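PDB 2DUL: tRNA (guanine(26)-N(2))-dimethyltransferase from Pyrococcus horikoshii, which probably dimethylates the guanine at position 26 of a number of tRNAs, with S-adenosyl-L-methionine as the methyl donor. Local coordinates for residues E8-I13 with I63-E68; L46-I50 with P70-V74. One frame throughout, in Å; residues are numbered along the deposited sequence.

Overall arrangement
Layering through a shared helix is the principle here. The segments alternate along the chain (8-13, 46-50, 63-68, 70-74), and the contact centres lie about 14 Å apart on the same side of the chain's centre. In contact 1 the N-terminal hairpin, strands 4-8 and 11-15, packs on helix 60-68. Contact 2 pairs the starts of strands 50-53 and 73-78, neighbouring parallel strands of the mixed central sheet, linked in the chain by this helix. Helix and sheet meet where Ala66 CB lies 4.0 Å from Val74 CG2. Both belong to the class I-like methyltransferase fold; in this protein the hairpin packs outside the helix, placing contact 1 near Arg36 and Arg61, predicted to bind S-adenosyl-L-methionine.

Contact 1: E8-I13 with I63-E68; sequences EGKAKI and IRFALE
A tight hairpin turn rests on the end of a helix. Glu8 to Ala11 form a type II' beta turn (Gly9 phi/psi 67/-140, Lys10 -84/1), closed by backbone hydrogen bonds, Glu8 N to Ala11 O (2.9 Å) and Ala11 N to Glu8 O (3.1 Å). Strand 11-13 runs 9.2 Å from the axis of helix 63-68 at 149°, with Ala11 CA 6.0 Å from Arg64 CA. Arg64 (m, t, p) reaches Glu68 through NE to OE2 (2.8 Å) and NH2 to OE1 (3.0 Å); its NH1 bonds Glu8 OE1 (2.9 Å). Arg36 pairs with Glu8 and Asp37 with Arg64. The backbone N-H of Lys10 donates to Glu68 OE2 (3.0 Å), while the extended side chain sends NZ to a water held also by Glu68 O. Leu67 CD1 lies 3.7 Å from Ala11 CB, which also meets Ile63 CG2 at 3.6 Å. The result is a beta-hairpin with a two-residue type II' turn, fixed to a helix by a salt-bridge network that takes in Arg36, predicted to bind S-adenosyl-L-methionine.

Contact 2: L46-I50 with P70-V74; sequences LNPKI and PAEEV
Lys49 sets the aliphatic part of its side chain against the carboxylate of Glu72, with CD 3.3 Å from Glu72 OE1, while the end of the chain curls (chi3 and chi4 both p) and turns NZ off to 5.2 Å from Glu72 OE1. Beneath this exposed overlap the two backbones run almost in parallel, their end-to-end directions only 5° apart, with Asn47 CA 5.6 Å from Pro70 CA, Lys49 CA 4.6 Å from Ala71 CA and Ile50 CA 4.8 Å from Glu73 CA. Asn47, with positive phi (57/44), turns the chain out of helix 33-46, and its ND2, bonded to Leu43 O, sits 3.6 Å from Pro70 CG. Pro48 then extends (-66/137), and Pro48 O receives a CA-H...O contact from Ala71 CA at 3.4 Å. Lys49 bends the chain again (-79/-50), as Glu72 does in the other segment (-100/-34), and Lys49 O accepts two backbone hydrogen bonds, from Glu72 N (2.8 Å) and Glu73 N (3.1 Å). Parallel pairing begins here: Ile50 and Glu73 make the first bridge, after which Glu73 bonds onward to Val51. Strands 50-53 and 73-78, linked through helix 60-68, form a beta-alpha-beta crossover of the Rossmann-like core; the second strand ends at Asp78, predicted to bind S-adenosyl-L-methionine, at the far end from this contact. Ile50 CA approaches Glu73 O at 3.5 Å in a further CA-H...O contact. Their side chains share one face of the sheet, where Ile50 (m, t) places CG2 3.8 Å from Glu73 OE2, an oxygen hydrogen-bonded to Tyr131 OH and Trp75 NE1. On its other edge Ile50 pairs with strand 132-137 through His133 and Phe134.

Contact 1: E8-I13 with I63-E68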
ATOM      1  N   GLU A   8      -1.078  -1.550 -21.707  1.00 35.17           N
ATOM      2  CA  GLU A   8      -1.500  -1.911 -20.359  1.00 32.21           C
ATOM      3  C   GLU A   8      -2.772  -1.127 -20.076  1.00 32.20           C
ATOM      4  O   GLU A   8      -2.747   0.102 -20.009  1.00 30.60           O
ATOM      5  CB  GLU A   8      -0.430  -1.552 -19.325  1.00 31.57           C
ATOM      6  CG  GLU A   8      -0.914  -1.729 -17.888  1.00 28.59           C
ATOM      7  CD  GLU A   8       0.144  -1.411 -16.848  1.00 28.39           C
ATOM      8  OE1 GLU A   8      -0.238  -0.928 -15.762  1.00 27.78           O
ATOM      9  OE2 GLU A   8       1.347  -1.654 -17.103  1.00 25.27           O
ATOM     10  N   GLY A   9      -3.882  -1.840 -19.908  1.00 31.52           N
ATOM     11  CA  GLY A   9      -5.146  -1.170 -19.672  1.00 31.85           C
ATOM     12  C   GLY A   9      -5.504  -0.423 -20.945  1.00 32.35           C
ATOM     13  O   GLY A   9      -5.288  -0.935 -22.044  1.00 30.59           O
ATOM     14  N   LYS A  10      -6.032   0.788 -20.810  1.00 31.19           N
ATOM     15  CA  LYS A  10      -6.396   1.585 -21.975  1.00 33.14           C
ATOM     16  C   LYS A  10      -5.208   2.362 -22.542  1.00 32.83           C
ATOM     17  O   LYS A  10      -5.344   3.087 -23.527  1.00 34.01           O
ATOM     18  CB  LYS A  10      -7.519   2.564 -21.612  1.00 34.46           C
ATOM     19  CG  LYS A  10      -8.839   1.888 -21.279  1.00 37.66           C
ATOM     20  CD  LYS A  10      -9.923   2.909 -20.967  1.00 41.80           C
ATOM     21  CE  LYS A  10     -11.248   2.226 -20.649  1.00 44.52           C
ATOM     22  NZ  LYS A  10     -12.272   3.208 -20.192  1.00 45.79           N
ATOM     23  N   ALA A  11      -4.040   2.199 -21.931  1.00 31.79           N
ATOM     24  CA  ALA A  11      -2.851   2.917 -22.377  1.00 32.15           C
ATOM     25  C   ALA A  11      -1.924   2.137 -23.303  1.00 32.62           C
ATOM     26  O   ALA A  11      -1.724   0.935 -23.140  1.00 32.92           O
ATOM     27  CB  ALA A  11      -2.061   3.406 -21.166  1.00 30.35           C
ATOM     28  N   LYS A  12      -1.362   2.846 -24.276  1.00 34.60           N
ATOM     29  CA  LYS A  12      -0.416   2.274 -25.228  1.00 36.59           C
ATOM     30  C   LYS A  12       0.866   3.069 -25.025  1.00 36.98           C
ATOM     31  O   LYS A  12       0.866   4.296 -25.149  1.00 38.57           O
ATOM     32  CB  LYS A  12      -0.919   2.444 -26.663  1.00 39.83           C
ATOM     33  CG  LYS A  12      -2.243   1.752 -26.935  1.00 43.00           C
ATOM     34  CD  LYS A  12      -2.643   1.863 -28.400  1.00 45.63           C
ATOM     35  CE  LYS A  12      -4.031   1.289 -28.628  1.00 46.97           C
ATOM     36  NZ  LYS A  12      -5.054   2.027 -27.829  1.00 49.88           N
ATOM     37  N   ILE A  13       1.953   2.382 -24.696  1.00 35.38           N
ATOM     38  CA  ILE A  13       3.215   3.068 -24.457  1.00 34.80           C
ATOM     39  C   ILE A  13       4.414   2.400 -25.107  1.00 35.44           C
ATOM     40  O   ILE A  13       4.361   1.240 -25.513  1.00 35.13           O
ATOM     41  CB  ILE A  13       3.518   3.170 -22.947  1.00 33.71           C
ATOM     42  CG1 ILE A  13       3.620   1.764 -22.351  1.00 33.44           C
ATOM     43  CG2 ILE A  13       2.437   3.989 -22.247  1.00 32.33           C
ATOM     44  CD1 ILE A  13       4.183   1.724 -20.948  1.00 36.33           C
ATOM     45  N   ILE A  63      -0.435   8.086 -17.037  1.00 19.92           N
ATOM     46  CA  ILE A  63      -1.212   7.975 -18.267  1.00 21.50           C
ATOM     47  C   ILE A  63      -2.492   7.185 -17.999  1.00 20.73           C
ATOM     48  O   ILE A  63      -3.568   7.557 -18.471  1.00 22.50           O
ATOM     49  CB  ILE A  63      -0.387   7.300 -19.387  1.00 22.14           C
ATOM     50  CG1 ILE A  63       0.698   8.268 -19.868  1.00 20.85           C
ATOM     51  CG2 ILE A  63      -1.296   6.905 -20.551  1.00 23.39           C
ATOM     52  CD1 ILE A  63       1.778   7.621 -20.711  1.00 24.80           C
ATOM     53  N   ARG A  64      -2.391   6.104 -17.231  1.00 21.18           N
ATOM     54  CA  ARG A  64      -3.586   5.322 -16.924  1.00 20.31           C
ATOM     55  C   ARG A  64      -4.522   6.118 -16.014  1.00 20.85           C
ATOM     56  O   ARG A  64      -5.743   6.013 -16.128  1.00 21.47           O
ATOM     57  CB  ARG A  64      -3.210   3.982 -16.289  1.00 23.01           C
ATOM     58  CG  ARG A  64      -2.505   3.047 -17.265  1.00 22.04           C
ATOM     59  CD  ARG A  64      -2.476   1.628 -16.736  1.00 22.08           C
ATOM     60  NE  ARG A  64      -3.823   1.106 -16.526  1.00 19.27           N
ATOM     61  CZ  ARG A  64      -4.096   0.008 -15.828  1.00 22.82           C
ATOM     62  NH1 ARG A  64      -3.111  -0.691 -15.273  1.00 23.91           N
ATOM     63  NH2 ARG A  64      -5.353  -0.385 -15.670  1.00 23.55           N
ATOM     64  N   PHE A  65      -3.961   6.920 -15.114  1.00 21.49           N
ATOM     65  CA  PHE A  65      -4.795   7.749 -14.238  1.00 22.35           C
ATOM     66  C   PHE A  65      -5.645   8.661 -15.126  1.00 22.63           C
ATOM     67  O   PHE A  65      -6.854   8.791 -14.936  1.00 25.56           O
ATOM     68  CB  PHE A  65      -3.930   8.630 -13.333  1.00 22.56           C
ATOM     69  CG  PHE A  65      -3.277   7.895 -12.191  1.00 22.77           C
ATOM     70  CD1 PHE A  65      -2.326   8.540 -11.400  1.00 22.87           C
ATOM     71  CD2 PHE A  65      -3.611   6.576 -11.896  1.00 22.07           C
ATOM     72  CE1 PHE A  65      -1.717   7.882 -10.333  1.00 23.22           C
ATOM     73  CE2 PHE A  65      -3.007   5.910 -10.831  1.00 23.27           C
ATOM     74  CZ  PHE A  65      -2.059   6.565 -10.048  1.00 22.28           C
ATOM     75  N   ALA A  66      -4.991   9.290 -16.097  1.00 21.93           N
ATOM     76  CA  ALA A  66      -5.661  10.204 -17.015  1.00 23.70           C
ATOM     77  C   ALA A  66      -6.689   9.508 -17.910  1.00 25.15           C
ATOM     78  O   ALA A  66      -7.790  10.025 -18.121  1.00 24.79           O
ATOM     79  CB  ALA A  66      -4.622  10.930 -17.875  1.00 22.38           C
ATOM     80  N   LEU A  67      -6.340   8.331 -18.421  1.00 23.29           N
ATOM     81  CA  LEU A  67      -7.246   7.597 -19.307  1.00 25.12           C
ATOM     82  C   LEU A  67      -8.345   6.787 -18.629  1.00 25.67           C
ATOM     83  O   LEU A  67      -9.398   6.555 -19.227  1.00 27.08           O
ATOM     84  CB  LEU A  67      -6.455   6.634 -20.205  1.00 21.90           C
ATOM     85  CG  LEU A  67      -5.487   7.183 -21.251  1.00 23.65           C
ATOM     86  CD1 LEU A  67      -4.632   6.039 -21.801  1.00 22.00           C
ATOM     87  CD2 LEU A  67      -6.260   7.872 -22.368  1.00 23.06           C
ATOM     88  N   GLU A  68      -8.116   6.365 -17.388  1.00 25.00           N
ATOM     89  CA  GLU A  68      -9.078   5.501 -16.713  1.00 25.83           C
ATOM     90  C   GLU A  68      -9.727   5.959 -15.411  1.00 24.89           C
ATOM     91  O   GLU A  68     -10.456   5.188 -14.792  1.00 26.64           O
ATOM     92  CB  GLU A  68      -8.417   4.138 -16.484  1.00 26.66           C
ATOM     93  CG  GLU A  68      -7.855   3.524 -17.761  1.00 27.84           C
ATOM     94  CD  GLU A  68      -7.032   2.273 -17.508  1.00 28.86           C
ATOM     95  OE1 GLU A  68      -7.479   1.417 -16.713  1.00 27.82           O
ATOM     96  OE2 GLU A  68      -5.942   2.140 -18.112  1.00 26.24           O
TER
HETATM   97  O   HOH W   1     -11.832   3.421 -17.013  1.00 44.03           O

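Contact 2: L46-I50 with P70-V74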
ATOM      1  N   LEU A  46     -12.869   7.086  -5.076  1.00 27.24           N
ATOM      2  CA  LEU A  46     -12.566   8.327  -4.365  1.00 27.03           C
ATOM      3  C   LEU A  46     -12.601   9.585  -5.226  1.00 26.77           C
ATOM      4  O   LEU A  46     -12.820  10.681  -4.712  1.00 24.67           O
ATOM      5  CB  LEU A  46     -11.218   8.199  -3.652  1.00 28.49           C
ATOM      6  CG  LEU A  46     -11.303   7.556  -2.260  1.00 31.70           C
ATOM      7  CD1 LEU A  46     -12.271   6.386  -2.270  1.00 33.63           C
ATOM      8  CD2 LEU A  46      -9.921   7.112  -1.815  1.00 31.23           C
ATOM      9  N   ASN A  47     -12.372   9.431  -6.525  1.00 26.09           N
ATOM     10  CA  ASN A  47     -12.438  10.555  -7.463  1.00 26.73           C
ATOM     11  C   ASN A  47     -11.540  11.771  -7.201  1.00 25.53           C
ATOM     12  O   ASN A  47     -11.995  12.911  -7.321  1.00 22.62           O
ATOM     13  CB  ASN A  47     -13.887  11.047  -7.557  1.00 28.92           C
ATOM     14  CG  ASN A  47     -14.876   9.926  -7.819  1.00 32.31           C
ATOM     15  OD1 ASN A  47     -16.057  10.047  -7.491  1.00 35.73           O
ATOM     16  ND2 ASN A  47     -14.405   8.839  -8.421  1.00 32.86           N
ATOM     17  N   PRO A  48     -10.259  11.560  -6.852  1.00 24.82           N
ATOM     18  CA  PRO A  48      -9.416  12.742  -6.613  1.00 25.01           C
ATOM     19  C   PRO A  48      -9.225  13.536  -7.912  1.00 24.93           C
ATOM     20  O   PRO A  48      -8.998  12.954  -8.976  1.00 25.41           O
ATOM     21  CB  PRO A  48      -8.116  12.135  -6.086  1.00 24.54           C
ATOM     22  CG  PRO A  48      -8.054  10.813  -6.804  1.00 24.61           C
ATOM     23  CD  PRO A  48      -9.484  10.315  -6.705  1.00 25.75           C
ATOM     24  N   LYS A  49      -9.319  14.860  -7.826  1.00 23.73           N
ATOM     25  CA  LYS A  49      -9.190  15.719  -9.005  1.00 25.40           C
ATOM     26  C   LYS A  49      -7.762  15.982  -9.491  1.00 24.44           C
ATOM     27  O   LYS A  49      -7.467  15.827 -10.681  1.00 22.63           O
ATOM     28  CB  LYS A  49      -9.893  17.056  -8.743  1.00 29.77           C
ATOM     29  CG  LYS A  49      -9.818  18.051  -9.892  1.00 35.11           C
ATOM     30  CD  LYS A  49     -10.769  19.232  -9.681  1.00 40.02           C
ATOM     31  CE  LYS A  49     -10.378  20.087  -8.483  1.00 40.92           C
ATOM     32  NZ  LYS A  49      -9.095  20.802  -8.716  1.00 44.47           N
ATOM     33  N   ILE A  50      -6.886  16.391  -8.576  1.00 21.32           N
ATOM     34  CA  ILE A  50      -5.494  16.690  -8.909  1.00 20.13           C
ATOM     35  C   ILE A  50      -4.605  15.578  -8.356  1.00 20.56           C
ATOM     36  O   ILE A  50      -4.516  15.388  -7.143  1.00 17.81           O
ATOM     37  CB  ILE A  50      -5.075  18.036  -8.297  1.00 21.08           C
ATOM     38  CG1 ILE A  50      -6.118  19.103  -8.638  1.00 22.63           C
ATOM     39  CG2 ILE A  50      -3.714  18.456  -8.828  1.00 20.91           C
ATOM     40  CD1 ILE A  50      -5.867  20.443  -7.964  1.00 24.79           C
ATOM     41  N   PRO A  70     -11.407   9.562 -12.951  1.00 25.03           N
ATOM     42  CA  PRO A  70     -11.989  10.908 -12.994  1.00 24.46           C
ATOM     43  C   PRO A  70     -10.977  12.031 -12.740  1.00 24.80           C
ATOM     44  O   PRO A  70     -11.356  13.201 -12.652  1.00 22.91           O
ATOM     45  CB  PRO A  70     -13.063  10.854 -11.901  1.00 25.65           C
ATOM     46  CG  PRO A  70     -13.417   9.397 -11.831  1.00 26.45           C
ATOM     47  CD  PRO A  70     -12.057   8.753 -11.906  1.00 24.46           C
ATOM     48  N   ALA A  71      -9.700  11.682 -12.614  1.00 23.95           N
ATOM     49  CA  ALA A  71      -8.674  12.695 -12.373  1.00 23.77           C
ATOM     50  C   ALA A  71      -8.745  13.748 -13.478  1.00 25.32           C
ATOM     51  O   ALA A  71      -8.864  13.411 -14.655  1.00 25.35           O
ATOM     52  CB  ALA A  71      -7.281  12.048 -12.341  1.00 25.30           C
ATOM     53  N   GLU A  72      -8.678  15.022 -13.096  1.00 24.79           N
ATOM     54  CA  GLU A  72      -8.752  16.125 -14.053  1.00 25.39           C
ATOM     55  C   GLU A  72      -7.388  16.705 -14.412  1.00 24.16           C
ATOM     56  O   GLU A  72      -7.167  17.149 -15.540  1.00 23.85           O
ATOM     57  CB  GLU A  72      -9.647  17.233 -13.489  1.00 28.05           C
ATOM     58  CG  GLU A  72     -11.127  16.882 -13.508  1.00 34.09           C
ATOM     59  CD  GLU A  72     -11.987  17.867 -12.734  1.00 36.69           C
ATOM     60  OE1 GLU A  72     -11.736  19.087 -12.822  1.00 38.61           O
ATOM     61  OE2 GLU A  72     -12.928  17.418 -12.046  1.00 39.84           O
ATOM     62  N   GLU A  73      -6.479  16.712 -13.444  1.00 22.99           N
ATOM     63  CA  GLU A  73      -5.138  17.236 -13.651  1.00 22.59           C
ATOM     64  C   GLU A  73      -4.169  16.167 -13.172  1.00 23.87           C
ATOM     65  O   GLU A  73      -4.180  15.788 -11.997  1.00 22.14           O
ATOM     66  CB  GLU A  73      -4.939  18.525 -12.848  1.00 24.73           C
ATOM     67  CG  GLU A  73      -3.657  19.271 -13.182  1.00 24.57           C
ATOM     68  CD  GLU A  73      -3.521  20.578 -12.417  1.00 28.71           C
ATOM     69  OE1 GLU A  73      -4.365  21.485 -12.606  1.00 30.65           O
ATOM     70  OE2 GLU A  73      -2.569  20.700 -11.623  1.00 25.39           O
ATOM     71  N   VAL A  74      -3.342  15.672 -14.086  1.00 21.81           N
ATOM     72  CA  VAL A  74      -2.392  14.617 -13.757  1.00 19.85           C
ATOM     73  C   VAL A  74      -0.954  15.054 -13.976  1.00 18.44           C
ATOM     74  O   VAL A  74      -0.588  15.484 -15.070  1.00 17.75           O
ATOM     75  CB  VAL A  74      -2.652  13.352 -14.613  1.00 20.89           C
ATOM     76  CG1 VAL A  74      -1.730  12.217 -14.167  1.00 18.48           C
ATOM     77  CG2 VAL A  74      -4.120  12.942 -14.504  1.00 20.79           C
TER